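Local coordinates for actin-related protein 8 (Homo sapiens, PDB 4FO0) that binds ATP, has low basal ATPase activity, cannot polymerize, and is a proposed core component of the INO80 chromatin-remodelling complex, at residues Pro54-Trp60 with Asp147-Trp153; Leu117-Asn123 with Arg337-Ala343. All coordinates share one frame. Residues are numbered along the deposited sequence.

Interaction 1: residues Pro54-Trp60 with Asp147-Trp153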
ATOM      1  N   PRO A  54     -27.549   0.646 -12.456  1.00 71.28           N
ATOM      2  CA  PRO A  54     -27.190   0.640 -11.025  1.00 69.58           C
ATOM      3  C   PRO A  54     -25.752   1.110 -10.820  1.00 69.94           C
ATOM      4  O   PRO A  54     -24.871   0.772 -11.608  1.00 62.61           O
ATOM      5  CB  PRO A  54     -27.312  -0.833 -10.627  1.00 52.28           C
ATOM      6  CG  PRO A  54     -28.097  -1.478 -11.752  1.00 62.34           C
ATOM      7  CD  PRO A  54     -27.724  -0.720 -12.980  1.00 49.97           C
ATOM      8  N   LEU A  55     -25.518   1.898  -9.781  1.00 62.78           N
ATOM      9  CA  LEU A  55     -24.191   2.444  -9.552  1.00 55.28           C
ATOM     10  C   LEU A  55     -23.242   1.401  -8.966  1.00 54.34           C
ATOM     11  O   LEU A  55     -23.475   0.862  -7.891  1.00 63.03           O
ATOM     12  CB  LEU A  55     -24.278   3.694  -8.677  1.00 52.44           C
ATOM     13  CG  LEU A  55     -24.924   4.807  -9.508  1.00 57.29           C
ATOM     14  CD1 LEU A  55     -25.091   6.098  -8.734  1.00 46.16           C
ATOM     15  CD2 LEU A  55     -24.088   5.038 -10.759  1.00 54.45           C
ATOM     16  N   TYR A  56     -22.181   1.091  -9.700  1.00 62.75           N
ATOM     17  CA  TYR A  56     -21.169   0.182  -9.187  1.00 55.27           C
ATOM     18  C   TYR A  56     -20.074   0.958  -8.448  1.00 53.04           C
ATOM     19  O   TYR A  56     -19.449   1.866  -9.006  1.00 46.83           O
ATOM     20  CB  TYR A  56     -20.560  -0.660 -10.308  1.00 43.56           C
ATOM     21  CG  TYR A  56     -19.571  -1.650  -9.769  1.00 56.13           C
ATOM     22  CD1 TYR A  56     -18.225  -1.317  -9.630  1.00 56.64           C
ATOM     23  CD2 TYR A  56     -19.987  -2.908  -9.349  1.00 54.60           C
ATOM     24  CE1 TYR A  56     -17.312  -2.227  -9.095  1.00 45.26           C
ATOM     25  CE2 TYR A  56     -19.089  -3.821  -8.827  1.00 58.24           C
ATOM     26  CZ  TYR A  56     -17.755  -3.478  -8.698  1.00 59.26           C
ATOM     27  OH  TYR A  56     -16.873  -4.395  -8.166  1.00 56.97           O
ATOM     28  N   LYS A  57     -19.863   0.622  -7.181  1.00 40.09           N
ATOM     29  CA  LYS A  57     -18.735   1.185  -6.446  1.00 47.12           C
ATOM     30  C   LYS A  57     -17.846   0.042  -5.990  1.00 54.97           C
ATOM     31  O   LYS A  57     -18.328  -0.925  -5.398  1.00 54.27           O
ATOM     32  CB  LYS A  57     -19.185   2.015  -5.233  1.00 65.73           C
ATOM     33  CG  LYS A  57     -20.216   3.114  -5.506  1.00 50.35           C
ATOM     34  CD  LYS A  57     -19.834   4.020  -6.678  1.00 68.93           C
ATOM     35  CE  LYS A  57     -20.933   5.056  -6.957  1.00 78.92           C
ATOM     36  NZ  LYS A  57     -21.182   5.943  -5.771  1.00 49.48           N
ATOM     37  N   ASP A  58     -16.553   0.127  -6.284  1.00 51.48           N
ATOM     38  CA  ASP A  58     -15.636  -0.888  -5.782  1.00 50.79           C
ATOM     39  C   ASP A  58     -15.519  -0.786  -4.266  1.00 42.47           C
ATOM     40  O   ASP A  58     -15.672   0.283  -3.677  1.00 52.46           O
ATOM     41  CB  ASP A  58     -14.247  -0.763  -6.429  1.00 52.41           C
ATOM     42  CG  ASP A  58     -14.059  -1.706  -7.617  1.00 59.76           C
ATOM     43  OD1 ASP A  58     -14.627  -2.823  -7.604  1.00 59.53           O
ATOM     44  OD2 ASP A  58     -13.334  -1.331  -8.564  1.00 46.08           O
ATOM     45  N   SER A  59     -15.237  -1.906  -3.628  1.00 66.19           N
ATOM     46  CA  SER A  59     -14.959  -1.880  -2.207  1.00 59.04           C
ATOM     47  C   SER A  59     -13.584  -1.244  -1.990  1.00 54.95           C
ATOM     48  O   SER A  59     -12.673  -1.419  -2.801  1.00 53.22           O
ATOM     49  CB  SER A  59     -14.983  -3.304  -1.660  1.00 48.47           C
ATOM     50  OG  SER A  59     -15.900  -4.101  -2.396  1.00 91.51           O
ATOM     51  N   TRP A  60     -13.442  -0.497  -0.904  1.00 42.91           N
ATOM     52  CA  TRP A  60     -12.148   0.019  -0.505  1.00 38.50           C
ATOM     53  C   TRP A  60     -11.783  -0.395   0.933  1.00 53.44           C
ATOM     54  O   TRP A  60     -10.979  -1.312   1.142  1.00 46.07           O
ATOM     55  CB  TRP A  60     -12.137   1.527  -0.645  1.00 36.06           C
ATOM     56  CG  TRP A  60     -10.830   2.136  -0.297  1.00 52.68           C
ATOM     57  CD1 TRP A  60      -9.676   1.481   0.035  1.00 48.72           C
ATOM     58  CD2 TRP A  60     -10.537   3.534  -0.235  1.00 55.80           C
ATOM     59  NE1 TRP A  60      -8.683   2.393   0.305  1.00 41.74           N
ATOM     60  CE2 TRP A  60      -9.184   3.658   0.148  1.00 50.51           C
ATOM     61  CE3 TRP A  60     -11.287   4.696  -0.468  1.00 40.12           C
ATOM     62  CZ2 TRP A  60      -8.566   4.893   0.302  1.00 59.73           C
ATOM     63  CZ3 TRP A  60     -10.675   5.920  -0.316  1.00 41.37           C
ATOM     64  CH2 TRP A  60      -9.325   6.012   0.065  1.00 57.86           C
ATOM     65  N   ASP A 147     -23.858  11.070  -8.982  1.00 39.61           N
ATOM     66  CA  ASP A 147     -23.633  11.114 -10.425  1.00 47.26           C
ATOM     67  C   ASP A 147     -23.602   9.735 -11.040  1.00 43.47           C
ATOM     68  O   ASP A 147     -23.376   8.736 -10.360  1.00 43.52           O
ATOM     69  CB  ASP A 147     -22.335  11.825 -10.772  1.00 57.77           C
ATOM     70  CG  ASP A 147     -22.503  13.312 -10.867  1.00 74.29           C
ATOM     71  OD1 ASP A 147     -21.658  13.941 -11.543  1.00 74.32           O
ATOM     72  OD2 ASP A 147     -23.475  13.842 -10.271  1.00 74.11           O
ATOM     73  N   CYS A 148     -23.807   9.700 -12.348  1.00 43.55           N
ATOM     74  CA  CYS A 148     -23.953   8.447 -13.065  1.00 52.12           C
ATOM     75  C   CYS A 148     -22.576   7.969 -13.478  1.00 43.16           C
ATOM     76  O   CYS A 148     -22.218   7.971 -14.660  1.00 44.39           O
ATOM     77  CB  CYS A 148     -24.869   8.630 -14.283  1.00 54.86           C
ATOM     78  SG  CYS A 148     -24.477  10.113 -15.291  1.00 88.44           S
ATOM     79  N   TYR A 149     -21.787   7.578 -12.488  1.00 51.66           N
ATOM     80  CA  TYR A 149     -20.464   7.038 -12.757  1.00 46.84           C
ATOM     81  C   TYR A 149     -20.225   5.824 -11.897  1.00 37.03           C
ATOM     82  O   TYR A 149     -20.568   5.818 -10.705  1.00 53.81           O
ATOM     83  CB  TYR A 149     -19.388   8.096 -12.511  1.00 40.10           C
ATOM     84  CG  TYR A 149     -19.330   9.166 -13.579  1.00 40.54           C
ATOM     85  CD1 TYR A 149     -20.278  10.187 -13.624  1.00 42.24           C
ATOM     86  CD2 TYR A 149     -18.323   9.163 -14.541  1.00 48.64           C
ATOM     87  CE1 TYR A 149     -20.221  11.169 -14.593  1.00 42.69           C
ATOM     88  CE2 TYR A 149     -18.260  10.151 -15.516  1.00 49.79           C
ATOM     89  CZ  TYR A 149     -19.217  11.148 -15.539  1.00 51.29           C
ATOM     90  OH  TYR A 149     -19.165  12.127 -16.508  1.00 53.62           O
ATOM     91  N   ASN A 150     -19.674   4.775 -12.504  1.00 39.44           N
ATOM     92  CA  ASN A 150     -19.173   3.641 -11.723  1.00 33.33           C
ATOM     93  C   ASN A 150     -17.728   3.902 -11.337  1.00 44.70           C
ATOM     94  O   ASN A 150     -16.961   4.481 -12.119  1.00 37.73           O
ATOM     95  CB  ASN A 150     -19.279   2.334 -12.490  1.00 33.02           C
ATOM     96  CG  ASN A 150     -20.712   1.950 -12.794  1.00 47.16           C
ATOM     97  OD1 ASN A 150     -21.631   2.261 -12.038  1.00 44.97           O
ATOM     98  ND2 ASN A 150     -20.907   1.261 -13.906  1.00 45.98           N
ATOM     99  N   ILE A 151     -17.367   3.499 -10.124  1.00 45.93           N
ATOM    100  CA  ILE A 151     -16.013   3.693  -9.626  1.00 32.46           C
ATOM    101  C   ILE A 151     -15.249   2.381  -9.648  1.00 38.08           C
ATOM    102  O   ILE A 151     -15.717   1.372  -9.108  1.00 38.27           O
ATOM    103  CB  ILE A 151     -16.028   4.246  -8.201  1.00 41.76           C
ATOM    104  CG1 ILE A 151     -16.849   5.534  -8.153  1.00 46.28           C
ATOM    105  CG2 ILE A 151     -14.604   4.468  -7.692  1.00 38.08           C
ATOM    106  CD1 ILE A 151     -16.290   6.642  -8.996  1.00 30.71           C
ATOM    107  N   HIS A 152     -14.073   2.406 -10.273  1.00 30.37           N
ATOM    108  CA  HIS A 152     -13.244   1.208 -10.412  1.00 25.52           C
ATOM    109  C   HIS A 152     -11.820   1.408  -9.912  1.00 33.44           C
ATOM    110  O   HIS A 152     -11.118   2.347 -10.315  1.00 42.39           O
ATOM    111  CB  HIS A 152     -13.227   0.708 -11.867  1.00 26.67           C
ATOM    112  CG  HIS A 152     -14.581   0.336 -12.391  1.00 45.39           C
ATOM    113  ND1 HIS A 152     -15.280   1.124 -13.281  1.00 45.25           N
ATOM    114  CD2 HIS A 152     -15.373  -0.731 -12.131  1.00 40.94           C
ATOM    115  CE1 HIS A 152     -16.444   0.559 -13.548  1.00 37.36           C
ATOM    116  NE2 HIS A 152     -16.525  -0.567 -12.863  1.00 49.39           N
ATOM    117  N   TRP A 153     -11.413   0.516  -9.016  1.00 26.20           N
ATOM    118  CA  TRP A 153     -10.029   0.388  -8.611  1.00 32.73           C
ATOM    119  C   TRP A 153      -9.484  -0.862  -9.284  1.00 33.14           C
ATOM    120  O   TRP A 153      -9.800  -1.969  -8.866  1.00 32.23           O
ATOM    121  CB  TRP A 153      -9.939   0.205  -7.106  1.00 27.09           C
ATOM    122  CG  TRP A 153     -10.431   1.357  -6.299  1.00 39.95           C
ATOM    123  CD1 TRP A 153     -11.703   1.553  -5.842  1.00 36.61           C
ATOM    124  CD2 TRP A 153      -9.655   2.467  -5.815  1.00 41.03           C
ATOM    125  NE1 TRP A 153     -11.769   2.721  -5.108  1.00 37.66           N
ATOM    126  CE2 TRP A 153     -10.530   3.302  -5.078  1.00 30.75           C
ATOM    127  CE3 TRP A 153      -8.311   2.839  -5.937  1.00 37.07           C
ATOM    128  CZ2 TRP A 153     -10.100   4.481  -4.464  1.00 36.65           C
ATOM    129  CZ3 TRP A 153      -7.883   4.018  -5.323  1.00 32.31           C
ATOM    130  CH2 TRP A 153      -8.775   4.822  -4.598  1.00 36.44           C
TER
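A loop can extend the edge of a sheet without becoming a strand itself, and the margin of the ATP-binding cleft in this actin-family fold offers a compact case. Strand 149-152 pairs through its backbone with strand 38-47, as in the bond between Asn150 and Arg46; its other edge receives the irregular segment Pro54-Trp60, which runs in roughly the same direction, 44° away. A single bridge joins Lys57 to Ile151. Ile151 N donates to Tyr56 O at 2.9 Å, and Asp58 N to Ile151 O at 3.2 Å, the pattern of parallel pairing. Side chains take over beyond the bridge. At one end Tyr56 N donates to Asn150 OD1 (2.7 Å), while the methyls of Leu55 lie against the backbone of Asp147-Tyr149. At the other, Asp58 turns toward the strand, and its OD2 accepts from Trp153 N (2.7 Å); its OD1 takes a hydrogen bond from Tyr56 OH, though Tyr56 OH and Asn150 OD1 are less surely placed. The rings of Tyr56 and His152 are nearly parallel but slid apart, with centroids 5.4 Å from each other and little overlap. On the opposite side, Lys57 CD packs on Ile151 CG1 at 3.7 Å. Trp153 closes the contact against Trp60, at 4.2 Å from Trp60 CE3 to Trp153 CZ2, and Trp60 NE1 bonds Asp255, an ATP-binding residue. Carboxylate and amide side chains thus accept from backbone NH groups flanking the bridge, extending polar pairing at both ends on the loop that carries Trp60 to the nucleotide site.

Interaction 2: residues Leu117-Asn123 with Arg337-Ala343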
ATOM      1  N   LEU A 117     -15.834  26.096  10.923  1.00 44.05           N
ATOM      2  CA  LEU A 117     -14.673  26.930  10.671  1.00 41.24           C
ATOM      3  C   LEU A 117     -14.993  27.878   9.531  1.00 56.86           C
ATOM      4  O   LEU A 117     -14.478  28.988   9.478  1.00 58.20           O
ATOM      5  CB  LEU A 117     -13.480  26.070  10.285  1.00 37.07           C
ATOM      6  CG  LEU A 117     -12.896  25.166  11.364  1.00 41.84           C
ATOM      7  CD1 LEU A 117     -11.584  24.575  10.871  1.00 41.28           C
ATOM      8  CD2 LEU A 117     -12.691  25.960  12.635  1.00 24.85           C
ATOM      9  N   ASP A 118     -15.861  27.421   8.629  1.00 48.58           N
ATOM     10  CA  ASP A 118     -16.204  28.139   7.405  1.00 45.09           C
ATOM     11  C   ASP A 118     -17.573  27.717   6.907  1.00 38.21           C
ATOM     12  O   ASP A 118     -17.957  26.566   7.036  1.00 50.79           O
ATOM     13  CB  ASP A 118     -15.183  27.863   6.301  1.00 51.92           C
ATOM     14  CG  ASP A 118     -14.076  28.901   6.249  1.00 65.20           C
ATOM     15  OD1 ASP A 118     -14.336  30.014   5.733  1.00 82.01           O
ATOM     16  OD2 ASP A 118     -12.950  28.596   6.710  1.00 67.79           O
ATOM     17  N   HIS A 119     -18.313  28.654   6.337  1.00 48.51           N
ATOM     18  CA  HIS A 119     -19.640  28.360   5.865  1.00 36.52           C
ATOM     19  C   HIS A 119     -19.598  27.278   4.838  1.00 41.79           C
ATOM     20  O   HIS A 119     -20.435  26.359   4.835  1.00 34.23           O
ATOM     21  CB  HIS A 119     -20.277  29.603   5.276  1.00 36.20           C
ATOM     22  CG  HIS A 119     -21.659  29.376   4.739  1.00 41.66           C
ATOM     23  ND1 HIS A 119     -21.922  29.345   3.432  1.00 36.63           N
ATOM     24  CD2 HIS A 119     -22.865  29.159   5.385  1.00 35.33           C
ATOM     25  CE1 HIS A 119     -23.227  29.120   3.245  1.00 36.97           C
ATOM     26  NE2 HIS A 119     -23.802  29.009   4.442  1.00 40.71           N
ATOM     27  N   CYS A 120     -18.626  27.368   3.947  1.00 40.95           N
ATOM     28  CA  CYS A 120     -18.419  26.336   2.954  1.00 40.56           C
ATOM     29  C   CYS A 120     -17.089  25.650   3.180  1.00 42.78           C
ATOM     30  O   CYS A 120     -16.139  26.260   3.648  1.00 44.14           O
ATOM     31  CB  CYS A 120     -18.488  26.931   1.552  1.00 42.02           C
ATOM     32  SG  CYS A 120     -20.176  27.199   0.983  1.00 55.01           S
ATOM     33  N   SER A 121     -17.035  24.368   2.855  1.00 39.90           N
ATOM     34  CA  SER A 121     -15.883  23.549   3.181  1.00 32.80           C
ATOM     35  C   SER A 121     -14.674  23.934   2.348  1.00 33.86           C
ATOM     36  O   SER A 121     -13.543  23.781   2.781  1.00 41.62           O
ATOM     37  CB  SER A 121     -16.208  22.076   2.980  1.00 29.48           C
ATOM     38  OG  SER A 121     -16.298  21.761   1.612  1.00 43.04           O
ATOM     39  N   GLY A 122     -14.921  24.441   1.149  1.00 37.84           N
ATOM     40  CA  GLY A 122     -13.846  24.816   0.252  1.00 40.99           C
ATOM     41  C   GLY A 122     -13.466  23.722  -0.739  1.00 51.73           C
ATOM     42  O   GLY A 122     -12.570  23.904  -1.567  1.00 60.41           O
ATOM     43  N   ASN A 123     -14.140  22.580  -0.637  1.00 39.33           N
ATOM     44  CA  ASN A 123     -13.994  21.511  -1.612  1.00 43.88           C
ATOM     45  C   ASN A 123     -15.295  21.278  -2.325  1.00 37.94           C
ATOM     46  O   ASN A 123     -16.363  21.431  -1.737  1.00 41.00           O
ATOM     47  CB  ASN A 123     -13.558  20.206  -0.946  1.00 41.67           C
ATOM     48  CG  ASN A 123     -12.199  20.307  -0.325  1.00 52.13           C
ATOM     49  OD1 ASN A 123     -11.298  20.996  -0.839  1.00 58.52           O
ATOM     50  ND2 ASN A 123     -12.035  19.635   0.803  1.00 45.03           N
ATOM     51  N   ARG A 337     -13.878  18.652   5.770  1.00 42.71           N
ATOM     52  CA  ARG A 337     -14.142  19.605   4.705  1.00 34.04           C
ATOM     53  C   ARG A 337     -14.652  18.863   3.476  1.00 38.66           C
ATOM     54  O   ARG A 337     -13.997  18.825   2.435  1.00 43.66           O
ATOM     55  CB  ARG A 337     -12.875  20.385   4.365  1.00 28.62           C
ATOM     56  CG  ARG A 337     -12.322  21.163   5.542  1.00 32.91           C
ATOM     57  CD  ARG A 337     -11.158  22.047   5.125  1.00 32.72           C
ATOM     58  NE  ARG A 337     -10.906  23.114   6.090  1.00 52.66           N
ATOM     59  CZ  ARG A 337     -11.405  24.346   5.991  1.00 55.37           C
ATOM     60  NH1 ARG A 337     -12.182  24.667   4.967  1.00 49.42           N
ATOM     61  NH2 ARG A 337     -11.129  25.261   6.913  1.00 46.31           N
ATOM     62  N   HIS A 338     -15.833  18.273   3.597  1.00 34.63           N
ATOM     63  CA  HIS A 338     -16.413  17.564   2.474  1.00 37.00           C
ATOM     64  C   HIS A 338     -17.197  18.475   1.566  1.00 40.47           C
ATOM     65  O   HIS A 338     -17.715  19.502   1.994  1.00 43.62           O
ATOM     66  CB  HIS A 338     -17.298  16.438   2.973  1.00 39.30           C
ATOM     67  CG  HIS A 338     -16.526  15.325   3.602  1.00 53.89           C
ATOM     68  ND1 HIS A 338     -17.130  14.261   4.238  1.00 52.04           N
ATOM     69  CD2 HIS A 338     -15.191  15.114   3.688  1.00 34.68           C
ATOM     70  CE1 HIS A 338     -16.197  13.444   4.693  1.00 44.69           C
ATOM     71  NE2 HIS A 338     -15.013  13.940   4.378  1.00 46.28           N
ATOM     72  N   PRO A 339     -17.294  18.099   0.294  1.00 39.37           N
ATOM     73  CA  PRO A 339     -18.184  18.879  -0.570  1.00 41.64           C
ATOM     74  C   PRO A 339     -19.619  18.817  -0.022  1.00 44.10           C
ATOM     75  O   PRO A 339     -19.970  17.842   0.648  1.00 44.06           O
ATOM     76  CB  PRO A 339     -18.075  18.162  -1.926  1.00 38.64           C
ATOM     77  CG  PRO A 339     -16.826  17.309  -1.828  1.00 41.48           C
ATOM     78  CD  PRO A 339     -16.732  16.921  -0.383  1.00 32.17           C
ATOM     79  N   ASP A 340     -20.428  19.846  -0.270  1.00 50.22           N
ATOM     80  CA  ASP A 340     -21.838  19.826   0.139  1.00 43.72           C
ATOM     81  C   ASP A 340     -22.007  19.930   1.660  1.00 49.44           C
ATOM     82  O   ASP A 340     -23.070  19.638   2.211  1.00 47.97           O
ATOM     83  CB  ASP A 340     -22.539  18.564  -0.384  1.00 44.37           C
ATOM     84  CG  ASP A 340     -23.099  18.729  -1.804  1.00 60.40           C
ATOM     85  OD1 ASP A 340     -22.856  19.783  -2.445  1.00 49.88           O
ATOM     86  OD2 ASP A 340     -23.783  17.785  -2.279  1.00 60.79           O
ATOM     87  N   SER A 341     -20.944  20.337   2.335  1.00 44.85           N
ATOM     88  CA  SER A 341     -21.008  20.594   3.764  1.00 38.19           C
ATOM     89  C   SER A 341     -20.096  21.760   4.152  1.00 37.40           C
ATOM     90  O   SER A 341     -19.315  22.262   3.331  1.00 36.65           O
ATOM     91  CB  SER A 341     -20.671  19.336   4.569  1.00 42.86           C
ATOM     92  OG  SER A 341     -19.508  18.713   4.066  1.00 56.27           O
ATOM     93  N   PRO A 342     -20.238  22.227   5.396  1.00 37.50           N
ATOM     94  CA  PRO A 342     -19.412  23.318   5.928  1.00 37.41           C
ATOM     95  C   PRO A 342     -18.031  22.825   6.308  1.00 35.90           C
ATOM     96  O   PRO A 342     -17.843  21.616   6.380  1.00 43.30           O
ATOM     97  CB  PRO A 342     -20.178  23.765   7.167  1.00 33.42           C
ATOM     98  CG  PRO A 342     -21.118  22.625   7.489  1.00 33.94           C
ATOM     99  CD  PRO A 342     -21.398  21.903   6.248  1.00 32.50           C
ATOM    100  N   ALA A 343     -17.077  23.727   6.519  1.00 35.93           N
ATOM    101  CA  ALA A 343     -15.796  23.327   7.116  1.00 40.25           C
ATOM    102  C   ALA A 343     -16.037  23.121   8.599  1.00 40.74           C
ATOM    103  O   ALA A 343     -16.298  24.088   9.322  1.00 48.35           O
ATOM    104  CB  ALA A 343     -14.711  24.385   6.896  1.00 28.57           C
TER
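Ser121, Arg337 and Ala343 bury the most surface here, and each joins the two segments in a different way. Ala343 provides the sheet pairing: its O accepts from Leu117 N at 2.6 Å and, weakly, from Asp118 N at 3.4 Å, while its own N donates to Asp118 O at 3.0 Å. With Leu117 and Asp118 both opposite Ala343, this is a classic beta bulge at the end of strand 115-118. Ser121 sits where the chain leaves that strand. Its OG donates to His338 O (2.7 Å) and accepts from Asn123 N (3.2 Å), making an ST turn, and its N weakly bonds Ser341 O. His338 O also receives Ser341 OG, so two hydroxyls converge on the first residue of the type II turn His338-Ser341. Arg337 reaches back across the loop, NH1 donating to Ser121 O at 2.7 Å and NH2 forming a long salt bridge with Asp118 OD2 at 3.8 Å; its own O accepts from Asn123 ND2 (2.7 Å). Apart from small apolar touches such as Leu117 CB to Ala343 CB, 4.0 Å, the junction is held largely by directional bonds to backbone carbonyls, which tie its geometry to the path of the main chain.

Overall arrangement
Followed from the N terminus, the chain first leaves strand 38-47 and passes through 54-60, then helices 71-88 and 102-109, before strand 115-118 leads into 117-123. Only afterwards does it return to 147-153, closing interaction 1 around a loop of 86 residues. Interaction 2 closes much later, when 337-343 arrives with 213 residues between it and 117-123. The segments therefore alternate and the two closures cross. Interaction 1 binds the loop to the mixed sheet containing strands 38-47 and 149-152; interaction 2 joins the intervening excursion to the turn linking strands 330-336 and 343-350. Their nearest atoms stay about 9 Å apart, yet both contacts place side chains on helix 306-319.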